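AA10A (Thermobifida fusca, PDB 5UIZ) is a copper-dependent lytic polysaccharide monooxygenase of family AA10 that probably cleaves chains of crystalline polysaccharide by oxidation. Local coordinates at residues N132-S143 / P181-P192. Residues are numbered along the deposited sequence; the frame is centred on the assembly and turned at random. Where two conformers were deposited one is given.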
ATOM      1  N   ASN A 132       0.621  17.048  -5.888  1.00 21.48           N
ATOM      2  CA  ASN A 132       0.154  17.154  -4.510  1.00 21.72           C
ATOM      3  C   ASN A 132      -1.299  16.824  -4.367  1.00 21.13           C
ATOM      4  O   ASN A 132      -1.697  16.313  -3.347  1.00 21.55           O
ATOM      5  CB  ASN A 132       0.502  18.503  -3.878  1.00 21.58           C
ATOM      6  CG  ASN A 132       2.000  18.623  -3.632  1.00 22.46           C
ATOM      7  OD1 ASN A 132       2.741  19.071  -4.508  1.00 23.60           O
ATOM      8  ND2 ASN A 132       2.464  18.142  -2.474  1.00 20.96           N
ATOM      9  N   THR A 133      -2.080  17.058  -5.406  1.00 22.92           N
ATOM     10  CA  THR A 133      -3.461  16.616  -5.432  1.00 24.07           C
ATOM     11  C   THR A 133      -3.489  15.461  -6.395  1.00 22.79           C
ATOM     12  O   THR A 133      -3.029  15.618  -7.503  1.00 21.84           O
ATOM     13  CB  THR A 133      -4.366  17.769  -5.867  1.00 25.74           C
ATOM     14  OG1 THR A 133      -4.331  18.742  -4.808  1.00 30.94           O
ATOM     15  CG2 THR A 133      -5.771  17.313  -6.104  1.00 24.44           C
ATOM     16  N   PHE A 134      -3.956  14.295  -5.936  1.00 21.90           N
ATOM     17  CA  PHE A 134      -3.973  13.095  -6.769  1.00 23.33           C
ATOM     18  C   PHE A 134      -5.171  12.258  -6.410  1.00 21.62           C
ATOM     19  O   PHE A 134      -5.821  12.486  -5.360  1.00 18.49           O
ATOM     20  CB  PHE A 134      -2.663  12.296  -6.647  1.00 25.55           C
ATOM     21  CG  PHE A 134      -2.382  11.776  -5.262  1.00 25.15           C
ATOM     22  CD1 PHE A 134      -1.762  12.580  -4.316  1.00 23.65           C
ATOM     23  CD2 PHE A 134      -2.733  10.493  -4.912  1.00 23.92           C
ATOM     24  CE1 PHE A 134      -1.526  12.124  -3.035  1.00 24.50           C
ATOM     25  CE2 PHE A 134      -2.503  10.031  -3.621  1.00 24.82           C
ATOM     26  CZ  PHE A 134      -1.901  10.849  -2.681  1.00 25.09           C
ATOM     27  N   THR A 135      -5.471  11.322  -7.304  1.00 20.10           N
ATOM     28  CA  THR A 135      -6.609  10.403  -7.165  1.00 23.51           C
ATOM     29  C   THR A 135      -6.172   9.008  -6.715  1.00 23.62           C
ATOM     30  O   THR A 135      -5.243   8.403  -7.232  1.00 26.40           O
ATOM     31  CB  THR A 135      -7.421  10.312  -8.502  1.00 25.70           C
ATOM     32  OG1 THR A 135      -7.936  11.621  -8.825  1.00 27.42           O
ATOM     33  CG2 THR A 135      -8.593   9.330  -8.394  1.00 23.88           C
ATOM     34  N   ILE A 136      -6.888   8.488  -5.740  1.00 25.25           N
ATOM     35  CA  ILE A 136      -6.737   7.129  -5.335  1.00 22.80           C
ATOM     36  C   ILE A 136      -7.801   6.318  -6.023  1.00 24.15           C
ATOM     37  O   ILE A 136      -8.986   6.595  -5.862  1.00 23.73           O
ATOM     38  CB  ILE A 136      -6.892   6.982  -3.839  1.00 23.85           C
ATOM     39  CG1 ILE A 136      -5.854   7.892  -3.135  1.00 25.15           C
ATOM     40  CG2 ILE A 136      -6.826   5.508  -3.457  1.00 22.58           C
ATOM     41  CD1 ILE A 136      -4.966   7.263  -2.078  1.00 25.63           C
ATOM     42  N   HIS A 137      -7.374   5.298  -6.767  1.00 21.51           N
ATOM     43  CA  HIS A 137      -8.295   4.363  -7.416  1.00 18.95           C
ATOM     44  C   HIS A 137      -8.103   2.941  -6.805  1.00 17.99           C
ATOM     45  O   HIS A 137      -7.028   2.305  -6.899  1.00 14.94           O
ATOM     46  CB  HIS A 137      -8.047   4.418  -8.919  1.00 17.97           C
ATOM     47  CG  HIS A 137      -8.745   3.371  -9.685  1.00 17.01           C
ATOM     48  ND1 HIS A 137      -8.297   2.951 -10.913  1.00 16.41           N
ATOM     49  CD2 HIS A 137      -9.853   2.642  -9.402  1.00 16.89           C
ATOM     50  CE1 HIS A 137      -9.114   2.018 -11.362  1.00 17.14           C
ATOM     51  NE2 HIS A 137     -10.045   1.785 -10.449  1.00 17.34           N
ATOM     52  N   LEU A 138      -9.159   2.490  -6.172  1.00 16.74           N
ATOM     53  CA  LEU A 138      -9.224   1.217  -5.535  1.00 17.04           C
ATOM     54  C   LEU A 138     -10.032   0.338  -6.452  1.00 17.22           C
ATOM     55  O   LEU A 138     -11.031   0.773  -7.041  1.00 14.43           O
ATOM     56  CB  LEU A 138      -9.937   1.338  -4.169  1.00 20.05           C
ATOM     57  CG  LEU A 138      -9.869   0.014  -3.369  1.00 23.55           C
ATOM     58  CD1 LEU A 138      -8.693   0.119  -2.403  1.00 25.95           C
ATOM     59  CD2 LEU A 138     -11.122  -0.409  -2.631  1.00 24.70           C
ATOM     60  N   TYR A 139      -9.596  -0.910  -6.592  1.00 18.09           N
ATOM     61  CA  TYR A 139     -10.359  -1.920  -7.259  1.00 19.19           C
ATOM     62  C   TYR A 139     -10.638  -2.984  -6.230  1.00 20.92           C
ATOM     63  O   TYR A 139      -9.726  -3.466  -5.594  1.00 17.34           O
ATOM     64  CB  TYR A 139      -9.586  -2.517  -8.416  1.00 19.49           C
ATOM     65  CG  TYR A 139     -10.297  -3.610  -9.171  1.00 21.14           C
ATOM     66  CD1 TYR A 139     -11.409  -3.334  -9.934  1.00 22.68           C
ATOM     67  CD2 TYR A 139      -9.800  -4.914  -9.216  1.00 26.34           C
ATOM     68  CE1 TYR A 139     -12.067  -4.319 -10.653  1.00 23.92           C
ATOM     69  CE2 TYR A 139     -10.425  -5.901  -9.992  1.00 26.68           C
ATOM     70  CZ  TYR A 139     -11.576  -5.581 -10.697  1.00 26.03           C
ATOM     71  OH  TYR A 139     -12.243  -6.564 -11.435  1.00 27.71           O
ATOM     72  N   ASP A 140     -11.893  -3.377  -6.125  1.00 21.42           N
ATOM     73  CA  ASP A 140     -12.304  -4.427  -5.211  1.00 24.64           C
ATOM     74  C   ASP A 140     -13.183  -5.386  -5.986  1.00 26.14           C
ATOM     75  O   ASP A 140     -14.326  -5.050  -6.280  1.00 24.50           O
ATOM     76  CB  ASP A 140     -13.111  -3.789  -4.074  1.00 25.22           C
ATOM     77  CG  ASP A 140     -13.820  -4.844  -3.189  1.00 25.69           C
ATOM     78  OD1 ASP A 140     -13.428  -6.031  -3.225  1.00 28.32           O
ATOM     79  OD2 ASP A 140     -14.788  -4.471  -2.505  1.00 23.34           O
ATOM     80  N   GLN A 141     -12.685  -6.580  -6.294  0.60 28.79           N
ATOM     81  CA  GLN A 141     -13.453  -7.529  -7.135  0.60 32.20           C
ATOM     82  C   GLN A 141     -14.733  -8.028  -6.465  0.60 29.13           C
ATOM     83  O   GLN A 141     -15.716  -8.278  -7.143  0.60 30.61           O
ATOM     84  CB  GLN A 141     -12.579  -8.719  -7.586  0.60 38.25           C
ATOM     85  CG  GLN A 141     -12.934  -9.341  -8.954  0.60 41.74           C
ATOM     86  CD  GLN A 141     -13.971 -10.448  -8.903  0.60 42.92           C
ATOM     87  OE1 GLN A 141     -14.253 -11.017  -7.842  0.60 44.40           O
ATOM     88  NE2 GLN A 141     -14.531 -10.772 -10.063  0.60 41.23           N
ATOM     89  N   ALA A 142     -14.738  -8.119  -5.145  1.00 25.05           N
ATOM     90  CA  ALA A 142     -15.904  -8.568  -4.421  1.00 25.12           C
ATOM     91  C   ALA A 142     -16.966  -7.509  -4.152  1.00 25.07           C
ATOM     92  O   ALA A 142     -18.037  -7.855  -3.628  1.00 28.01           O
ATOM     93  CB  ALA A 142     -15.451  -9.175  -3.096  1.00 26.82           C
ATOM     94  N   SER A 143     -16.714  -6.236  -4.479  1.00 24.32           N
ATOM     95  CA  SER A 143     -17.674  -5.165  -4.210  1.00 27.18           C
ATOM     96  C   SER A 143     -18.159  -5.190  -2.759  1.00 26.35           C
ATOM     97  O   SER A 143     -19.326  -5.229  -2.503  1.00 29.30           O
ATOM     98  CB  SER A 143     -18.894  -5.288  -5.158  1.00 28.91           C
ATOM     99  OG  SER A 143     -18.431  -5.377  -6.471  1.00 32.36           O
ATOM    100  N   PRO A 181     -21.079  -0.665  -2.179  1.00 20.97           N
ATOM    101  CA  PRO A 181     -20.469  -1.717  -2.947  1.00 22.44           C
ATOM    102  C   PRO A 181     -20.290  -1.320  -4.404  1.00 23.58           C
ATOM    103  O   PRO A 181     -21.209  -0.805  -5.015  1.00 25.00           O
ATOM    104  CB  PRO A 181     -21.480  -2.856  -2.831  1.00 24.71           C
ATOM    105  CG  PRO A 181     -22.239  -2.571  -1.609  1.00 22.89           C
ATOM    106  CD  PRO A 181     -22.291  -1.115  -1.483  1.00 23.03           C
ATOM    107  N   ALA A 182     -19.088  -1.509  -4.911  1.00 23.35           N
ATOM    108  CA  ALA A 182     -18.695  -1.129  -6.253  1.00 22.68           C
ATOM    109  C   ALA A 182     -17.342  -1.776  -6.501  1.00 23.91           C
ATOM    110  O   ALA A 182     -16.546  -1.956  -5.552  1.00 23.85           O
ATOM    111  CB  ALA A 182     -18.550   0.345  -6.360  1.00 22.82           C
ATOM    112  N   GLN A 183     -17.059  -2.128  -7.743  1.00 21.25           N
ATOM    113  CA  GLN A 183     -15.756  -2.701  -8.037  1.00 22.19           C
ATOM    114  C   GLN A 183     -14.660  -1.664  -8.141  1.00 20.55           C
ATOM    115  O   GLN A 183     -13.495  -1.965  -7.857  1.00 19.72           O
ATOM    116  CB  GLN A 183     -15.808  -3.632  -9.266  1.00 25.38           C
ATOM    117  CG  GLN A 183     -16.632  -4.865  -8.934  1.00 29.23           C
ATOM    118  CD  GLN A 183     -16.667  -5.901 -10.050  1.00 33.03           C
ATOM    119  OE1 GLN A 183     -17.031  -5.587 -11.179  1.00 34.28           O
ATOM    120  NE2 GLN A 183     -16.339  -7.155  -9.716  1.00 33.72           N
ATOM    121  N   ASN A 184     -15.020  -0.455  -8.538  1.00 17.78           N
ATOM    122  CA  ASN A 184     -14.100   0.637  -8.623  1.00 17.79           C
ATOM    123  C   ASN A 184     -14.543   1.787  -7.749  1.00 19.00           C
ATOM    124  O   ASN A 184     -15.678   2.246  -7.828  1.00 19.80           O
ATOM    125  CB  ASN A 184     -13.973   1.103 -10.061  1.00 18.62           C
ATOM    126  CG  ASN A 184     -13.366   0.046 -10.948  1.00 19.02           C
ATOM    127  OD1 ASN A 184     -12.113  -0.073 -11.084  1.00 18.45           O
ATOM    128  ND2 ASN A 184     -14.241  -0.798 -11.469  1.00 17.09           N
ATOM    129  N   ILE A 185     -13.637   2.260  -6.908  1.00 21.08           N
ATOM    130  CA  ILE A 185     -13.885   3.392  -6.013  1.00 21.52           C
ATOM    131  C   ILE A 185     -12.743   4.327  -6.228  1.00 22.34           C
ATOM    132  O   ILE A 185     -11.577   3.898  -6.303  1.00 21.56           O
ATOM    133  CB  ILE A 185     -13.931   2.964  -4.568  1.00 22.62           C
ATOM    134  CG1 ILE A 185     -15.184   2.088  -4.320  1.00 24.45           C
ATOM    135  CG2 ILE A 185     -13.982   4.181  -3.655  1.00 24.59           C
ATOM    136  CD1 ILE A 185     -15.320   1.461  -2.924  1.00 23.18           C
ATOM    137  N   GLN A 186     -13.061   5.596  -6.396  1.00 24.18           N
ATOM    138  CA  GLN A 186     -12.014   6.600  -6.484  1.00 25.55           C
ATOM    139  C   GLN A 186     -12.390   7.909  -5.859  1.00 22.88           C
ATOM    140  O   GLN A 186     -13.555   8.238  -5.810  1.00 20.70           O
ATOM    141  CB  GLN A 186     -11.587   6.810  -7.920  1.00 31.10           C
ATOM    142  CG  GLN A 186     -12.630   7.466  -8.796  1.00 36.58           C
ATOM    143  CD  GLN A 186     -12.100   7.708 -10.172  1.00 42.41           C
ATOM    144  OE1 GLN A 186     -11.341   6.895 -10.666  1.00 47.62           O
ATOM    145  NE2 GLN A 186     -12.512   8.822 -10.816  1.00 47.98           N
ATOM    146  N   PHE A 187     -11.378   8.612  -5.371  1.00 20.80           N
ATOM    147  CA  PHE A 187     -11.528   9.903  -4.679  1.00 20.07           C
ATOM    148  C   PHE A 187     -10.180  10.633  -4.708  1.00 18.96           C
ATOM    149  O   PHE A 187      -9.141  10.008  -4.820  1.00 18.57           O
ATOM    150  CB  PHE A 187     -12.002   9.724  -3.242  1.00 20.04           C
ATOM    151  CG  PHE A 187     -11.142   8.803  -2.417  1.00 18.70           C
ATOM    152  CD1 PHE A 187     -10.078   9.301  -1.690  1.00 19.04           C
ATOM    153  CD2 PHE A 187     -11.406   7.454  -2.360  1.00 18.86           C
ATOM    154  CE1 PHE A 187      -9.289   8.455  -0.929  1.00 19.35           C
ATOM    155  CE2 PHE A 187     -10.615   6.611  -1.633  1.00 18.48           C
ATOM    156  CZ  PHE A 187      -9.539   7.124  -0.920  1.00 19.21           C
ATOM    157  N   THR A 188     -10.231  11.937  -4.620  1.00 18.28           N
ATOM    158  CA  THR A 188      -9.091  12.817  -4.776  1.00 19.48           C
ATOM    159  C   THR A 188      -8.649  13.298  -3.399  1.00 19.41           C
ATOM    160  O   THR A 188      -9.470  13.597  -2.551  1.00 18.67           O
ATOM    161  CB  THR A 188      -9.483  14.029  -5.654  1.00 20.78           C
ATOM    162  OG1 THR A 188     -10.121  13.550  -6.842  1.00 23.70           O
ATOM    163  CG2 THR A 188      -8.278  14.854  -6.037  1.00 20.65           C
ATOM    164  N   VAL A 189      -7.340  13.322  -3.168  1.00 19.79           N
ATOM    165  CA  VAL A 189      -6.799  13.693  -1.883  1.00 18.26           C
ATOM    166  C   VAL A 189      -5.767  14.769  -2.189  1.00 18.28           C
ATOM    167  O   VAL A 189      -5.286  14.878  -3.297  1.00 17.44           O
ATOM    168  CB  VAL A 189      -6.159  12.513  -1.162  1.00 18.79           C
ATOM    169  CG1 VAL A 189      -7.062  11.296  -1.163  1.00 18.89           C
ATOM    170  CG2 VAL A 189      -4.822  12.165  -1.753  1.00 20.73           C
ATOM    171  N   HIS A 190      -5.438  15.550  -1.182  1.00 18.10           N
ATOM    172  CA  HIS A 190      -4.429  16.538  -1.305  1.00 18.85           C
ATOM    173  C   HIS A 190      -3.430  16.291  -0.224  1.00 17.80           C
ATOM    174  O   HIS A 190      -3.807  16.178   0.954  1.00 18.48           O
ATOM    175  CB  HIS A 190      -5.013  17.956  -1.165  1.00 19.00           C
ATOM    176  CG  HIS A 190      -3.955  18.988  -1.181  1.00 18.78           C
ATOM    177  ND1 HIS A 190      -3.246  19.287  -2.327  1.00 19.96           N
ATOM    178  CD2 HIS A 190      -3.369  19.676  -0.182  1.00 20.08           C
ATOM    179  CE1 HIS A 190      -2.328  20.192  -2.052  1.00 19.58           C
ATOM    180  NE2 HIS A 190      -2.349  20.411  -0.748  1.00 23.02           N
ATOM    181  N   ALA A 191      -2.152  16.217  -0.610  1.00 18.49           N
ATOM    182  CA  ALA A 191      -1.074  16.001   0.376  1.00 19.44           C
ATOM    183  C   ALA A 191      -0.155  17.198   0.370  1.00 20.04           C
ATOM    184  O   ALA A 191       0.704  17.302  -0.507  1.00 20.86           O
ATOM    185  CB  ALA A 191      -0.279  14.754   0.052  1.00 21.64           C
ATOM    186  N   PRO A 192      -0.315  18.083   1.353  1.00 20.28           N
ATOM    187  CA  PRO A 192       0.329  19.393   1.291  1.00 21.91           C
ATOM    188  C   PRO A 192       1.801  19.332   1.647  1.00 23.57           C
ATOM    189  O   PRO A 192       2.198  18.458   2.409  1.00 21.42           O
ATOM    190  CB  PRO A 192      -0.398  20.203   2.365  1.00 21.64           C
ATOM    191  CG  PRO A 192      -0.979  19.179   3.300  1.00 21.86           C
ATOM    192  CD  PRO A 192      -1.301  17.983   2.448  1.00 20.86           C
TER
HETATM  193  O   HOH W   1     -15.795  -2.304  -2.806  0.99 28.39           O
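Phe-134 meets Val-189 on the buried face of two antiparallel strands, 133-140 and 184-190. Val-189 CG2 sits over one face of the Phe-134 ring, 3.6 Å from its centroid, in a CH-pi contact. Ala-191 CB lies at the edge of the same ring. Next along, Ile-136 CB packs over a face of the Phe-187 ring, and the two side chains point the same way. Leu-138 and Ile-185 continue this apolar row.

The outer face is polar. His-137 NE2 donates to Asn-184 OD1 at 2.9 Å. The acceptor lies in the imidazole plane, and the bond uses a lone pair of OD1. His-137 CG is anti to the backbone N (chi1 170°), which lets the ring reach diagonally to Asn-184. Thr-133 OG1 and His-190 ND1 share a hydrogen bond of 2.8 Å in the plane of the His-190 ring.

Backbone bonds run both ways in three hydrogen-bonded pairs, Phe-134 with Val-189, Ile-136 with Phe-187 and Leu-138 with Ile-185; the pairs between them, such as Thr-135 with Thr-188, are non-hydrogen-bonded. Asn-132 ND2 extends the grip past the strand, with a nearly straight bond of 2.8 Å to Ala-191 O. At the other end, Asp-140 N bonds Gln-183 O, and Gln-183 NE2 reaches Gln-141 O at 2.9 Å. A type I turn from Asp-140 to Ser-143 follows and leads to the copper ligand His-144. Asp-140 OD2 accepts from the His-144 backbone N.

Strand 133-140 is the middle of a three-stranded sheet, between 38-42 and 184-190. The apolar face packs on strands 146-154 and 198-206 of the second sheet, as in the beta-sandwich core of this family.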